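Heme oxygenase (mycobilin-producing) (Mycobacterium tuberculosis, PDB 4NL5) degrades heme oxidatively, opening the porphyrin ring to give mycobilin and releasing the iron, as a homodimeric monooxygenase. Local coordinates at residues V3-A8 against V53-E58. Residues are numbered along the deposited sequence; the frame is centred on the assembly and turned at random.
With HEM (protoporphyrin IX containing Fe), chain C; CYN (cyanide ion), chain D.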
loop_
_atom_site.group_PDB
_atom_site.type_symbol
_atom_site.label_atom_id
_atom_site.label_comp_id
_atom_site.label_asym_id
_atom_site.label_seq_id
_atom_site.Cartn_x
_atom_site.Cartn_y
_atom_site.Cartn_z
ATOM N N VAL A 3 -10.435 -5.301 0.929
ATOM C CA VAL A 3 -9.447 -5.187 1.992
ATOM C C VAL A 3 -8.057 -5.233 1.393
ATOM O O VAL A 3 -7.868 -5.681 0.259
ATOM C CB VAL A 3 -9.611 -6.308 3.062
ATOM C CG1 VAL A 3 -10.942 -6.165 3.764
ATOM C CG2 VAL A 3 -9.488 -7.704 2.432
ATOM N N VAL A 4 -7.087 -4.753 2.163
ATOM C CA VAL A 4 -5.685 -4.791 1.770
ATOM C C VAL A 4 -4.901 -5.476 2.882
ATOM O O VAL A 4 -5.038 -5.141 4.065
ATOM C CB VAL A 4 -5.126 -3.372 1.505
ATOM C CG1 VAL A 4 -3.633 -3.399 1.321
ATOM C CG2 VAL A 4 -5.799 -2.768 0.287
ATOM N N LYS A 5 -4.099 -6.455 2.491
ATOM C CA LYS A 5 -3.244 -7.159 3.423
ATOM C C LYS A 5 -1.840 -6.959 2.925
ATOM O O LYS A 5 -1.497 -7.431 1.845
ATOM C CB LYS A 5 -3.580 -8.645 3.482
ATOM C CG LYS A 5 -5.071 -8.942 3.676
ATOM C CD LYS A 5 -5.534 -8.624 5.081
ATOM C CE LYS A 5 -7.002 -9.061 5.264
ATOM N NZ LYS A 5 -7.523 -8.704 6.602
ATOM N N ILE A 6 -1.041 -6.248 3.704
ATOM C CA ILE A 6 0.339 -5.980 3.325
ATOM C C ILE A 6 1.267 -6.870 4.123
ATOM O O ILE A 6 1.306 -6.754 5.344
ATOM C CB ILE A 6 0.727 -4.513 3.598
ATOM C CG1 ILE A 6 -0.228 -3.555 2.880
ATOM C CG2 ILE A 6 2.175 -4.262 3.167
ATOM C CD1 ILE A 6 0.124 -2.088 3.090
ATOM N N ASN A 7 2.035 -7.723 3.447
ATOM C CA ASN A 7 3.099 -8.443 4.119
ATOM C C ASN A 7 4.354 -7.600 4.034
ATOM O O ASN A 7 4.890 -7.369 2.943
ATOM C CB ASN A 7 3.323 -9.824 3.510
ATOM C CG ASN A 7 3.907 -10.808 4.507
ATOM O OD1 ASN A 7 3.558 -10.781 5.684
ATOM N ND2 ASN A 7 4.781 -11.694 4.035
ATOM N N ALA A 8 4.801 -7.117 5.187
ATOM C CA ALA A 8 6.008 -6.295 5.247
ATOM C C ALA A 8 7.202 -7.176 5.559
ATOM O O ALA A 8 7.328 -7.672 6.677
ATOM C CB ALA A 8 5.860 -5.206 6.286
ATOM N N VAL A 53 4.548 -6.100 0.368
ATOM C CA VAL A 53 3.807 -6.915 -0.568
ATOM C C VAL A 53 2.334 -6.574 -0.389
ATOM O O VAL A 53 1.704 -7.024 0.557
ATOM C CB VAL A 53 4.072 -8.409 -0.334
ATOM C CG1 VAL A 53 3.289 -9.251 -1.322
ATOM C CG2 VAL A 53 5.585 -8.684 -0.458
ATOM N N VAL A 54 1.810 -5.741 -1.280
ATOM C CA VAL A 54 0.477 -5.171 -1.101
ATOM C C VAL A 54 -0.550 -6.023 -1.820
ATOM O O VAL A 54 -0.619 -5.993 -3.041
ATOM C CB VAL A 54 0.394 -3.711 -1.632
ATOM C CG1 VAL A 54 -0.993 -3.106 -1.327
ATOM C CG2 VAL A 54 1.485 -2.848 -1.017
ATOM N N THR A 55 -1.348 -6.786 -1.071
ATOM C CA THR A 55 -2.299 -7.690 -1.707
ATOM C C THR A 55 -3.725 -7.199 -1.487
ATOM O O THR A 55 -4.057 -6.656 -0.434
ATOM C CB THR A 55 -2.158 -9.144 -1.184
ATOM O OG1 THR A 55 -2.657 -9.228 0.146
ATOM C CG2 THR A 55 -0.690 -9.567 -1.181
ATOM N N HIS A 56 -4.551 -7.387 -2.506
ATOM C CA HIS A 56 -5.904 -6.846 -2.539
ATOM C C HIS A 56 -6.899 -7.991 -2.611
ATOM O O HIS A 56 -6.715 -8.906 -3.411
ATOM C CB HIS A 56 -6.076 -5.927 -3.741
ATOM C CG HIS A 56 -5.014 -4.874 -3.839
ATOM N ND1 HIS A 56 -5.201 -3.583 -3.401
ATOM C CD2 HIS A 56 -3.743 -4.935 -4.310
ATOM C CE1 HIS A 56 -4.094 -2.884 -3.607
ATOM N NE2 HIS A 56 -3.195 -3.683 -4.158
ATOM N N TRP A 57 -7.947 -7.924 -1.799
ATOM C CA TRP A 57 -8.940 -8.997 -1.717
ATOM C C TRP A 57 -10.342 -8.427 -1.634
ATOM O O TRP A 57 -10.531 -7.355 -1.066
ATOM C CB TRP A 57 -8.680 -9.888 -0.497
ATOM C CG TRP A 57 -7.293 -10.461 -0.484
ATOM C CD1 TRP A 57 -6.154 -9.849 -0.037
ATOM C CD2 TRP A 57 -6.902 -11.755 -0.949
ATOM N NE1 TRP A 57 -5.075 -10.690 -0.195
ATOM C CE2 TRP A 57 -5.507 -11.866 -0.748
ATOM C CE3 TRP A 57 -7.594 -12.834 -1.512
ATOM C CZ2 TRP A 57 -4.795 -13.008 -1.093
ATOM C CZ3 TRP A 57 -6.882 -13.971 -1.852
ATOM C CH2 TRP A 57 -5.499 -14.045 -1.642
ATOM N N GLU A 58 -11.317 -9.146 -2.188
ATOM C CA GLU A 58 -12.721 -8.710 -2.134
ATOM C C GLU A 58 -13.248 -8.659 -0.711
ATOM O O GLU A 58 -14.158 -7.885 -0.403
ATOM C CB GLU A 58 -13.620 -9.642 -2.954
ATOM C CG GLU A 58 -13.527 -9.439 -4.449
ATOM C CD GLU A 58 -14.029 -10.633 -5.230
ATOM O OE1 GLU A 58 -15.022 -11.262 -4.797
ATOM O OE2 GLU A 58 -13.416 -10.952 -6.271
HETATM C CHA HEM C . 7.817 -14.832 1.600
HETATM C CHB HEM C . 3.511 -14.819 3.804
HETATM C CHC HEM C . 1.630 -12.951 -0.249
HETATM C CHD HEM C . 5.379 -14.909 -2.608
HETATM C C1A HEM C . 6.853 -14.887 2.577
HETATM C C2A HEM C . 7.090 -15.091 3.992
HETATM C C3A HEM C . 5.905 -15.085 4.604
HETATM C C4A HEM C . 4.874 -14.897 3.602
HETATM C CMA HEM C . 5.682 -15.247 6.124
HETATM C CAA HEM C . 8.474 -15.255 4.671
HETATM C CBA HEM C . 8.830 -16.735 4.823
HETATM C CGA HEM C . 8.987 -17.419 3.485
HETATM O O1A HEM C . 8.158 -18.317 3.158
HETATM O O2A HEM C . 9.942 -17.075 2.735
HETATM C C1B HEM C . 2.666 -14.151 2.941
HETATM C C2B HEM C . 1.438 -13.451 3.291
HETATM C C3B HEM C . 0.917 -12.934 2.152
HETATM C C4B HEM C . 1.807 -13.285 1.069
HETATM C CMB HEM C . 0.902 -13.379 4.737
HETATM C CAB HEM C . -0.347 -12.079 1.884
HETATM C CBB HEM C . -0.921 -11.298 2.799
HETATM C C1C HEM C . 2.453 -13.405 -1.252
HETATM C C2C HEM C . 2.166 -13.338 -2.671
HETATM C C3C HEM C . 3.220 -13.875 -3.322
HETATM C C4C HEM C . 4.179 -14.302 -2.327
HETATM C CMC HEM C . 0.873 -12.708 -3.254
HETATM C CAC HEM C . 3.493 -14.078 -4.835
HETATM C CBC HEM C . 2.624 -13.814 -5.813
HETATM C C1D HEM C . 6.422 -14.970 -1.727
HETATM C C2D HEM C . 7.806 -15.155 -2.088
HETATM C C3D HEM C . 8.565 -15.116 -0.767
HETATM C C4D HEM C . 7.569 -14.917 0.251
HETATM C CMD HEM C . 8.372 -15.334 -3.513
HETATM C CAD HEM C . 10.086 -15.266 -0.539
HETATM C CBD HEM C . 10.441 -16.741 -0.566
HETATM C CGD HEM C . 11.941 -16.913 -0.497
HETATM O O1D HEM C . 12.423 -18.046 -0.756
HETATM O O2D HEM C . 12.659 -15.925 -0.192
HETATM N NA HEM C . 5.487 -14.770 2.366
HETATM N NB HEM C . 2.853 -14.023 1.579
HETATM N NC HEM C . 3.689 -14.013 -1.065
HETATM N ND HEM C . 6.330 -14.825 -0.354
HETATM FE FE HEM C . 4.606 -14.425 0.631
HETATM C C CYN D . 4.906 -12.371 0.365
HETATM N N CYN D . 5.247 -11.760 1.258
#
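Lys-5 and Thr-55 face each other as a hydrogen-bonded pair between antiparallel neighbours, strands 3-10 and 51-57; the Lys-5 side chain and the Thr-55 hydroxyl lie on the heme side, and the hydroxyl turns back to the Lys-5 carbonyl. Thr-55 OG1, set between its backbone N and carbonyl carbon (chi1 72°), donates to a lone pair of Lys-5 O at 2.7 Å, in the carbonyl plane, whereas Thr-55 N reaches the same oxygen from above that plane. OG1 is itself the acceptor for Trp-57 NE1 at 2.8 Å, lying at the indole edge, and thus links the Lys-5 backbone to a ring also packed by Phe-36, Phe-63 and Trp-66. The Lys-5 side chain crosses that of Trp-57 at about a right angle, CG 4.0 Å from CD1; bent at chi2 (-72°), it then leads away to salt bridges with Glu-91 and Asp-60. On the same face Asn-7 and Val-53 border the distal heme pocket. Asn-7 ND2 donates almost straight (171°) to N of the iron-bound cyanide at 2.8 Å, and Val-53 CG2 packs against that nitrogen at 3.5 Å. The reverse face is largely apolar: Val-4 CG1 meets Val-54 CG1 at 3.8 Å, while Val-4 CG2 lies alongside His-56, whose NE2 is hydrogen-bonded to Gln-40 OE1. Val-4 and Ile-6 also pack on Leu-42 and Phe-52, respectively, of the second subunit. One face for heme and the other for the dimer's beta barrel is the division of the dimeric alpha/beta-barrel fold of antibiotic biosynthesis monooxygenases.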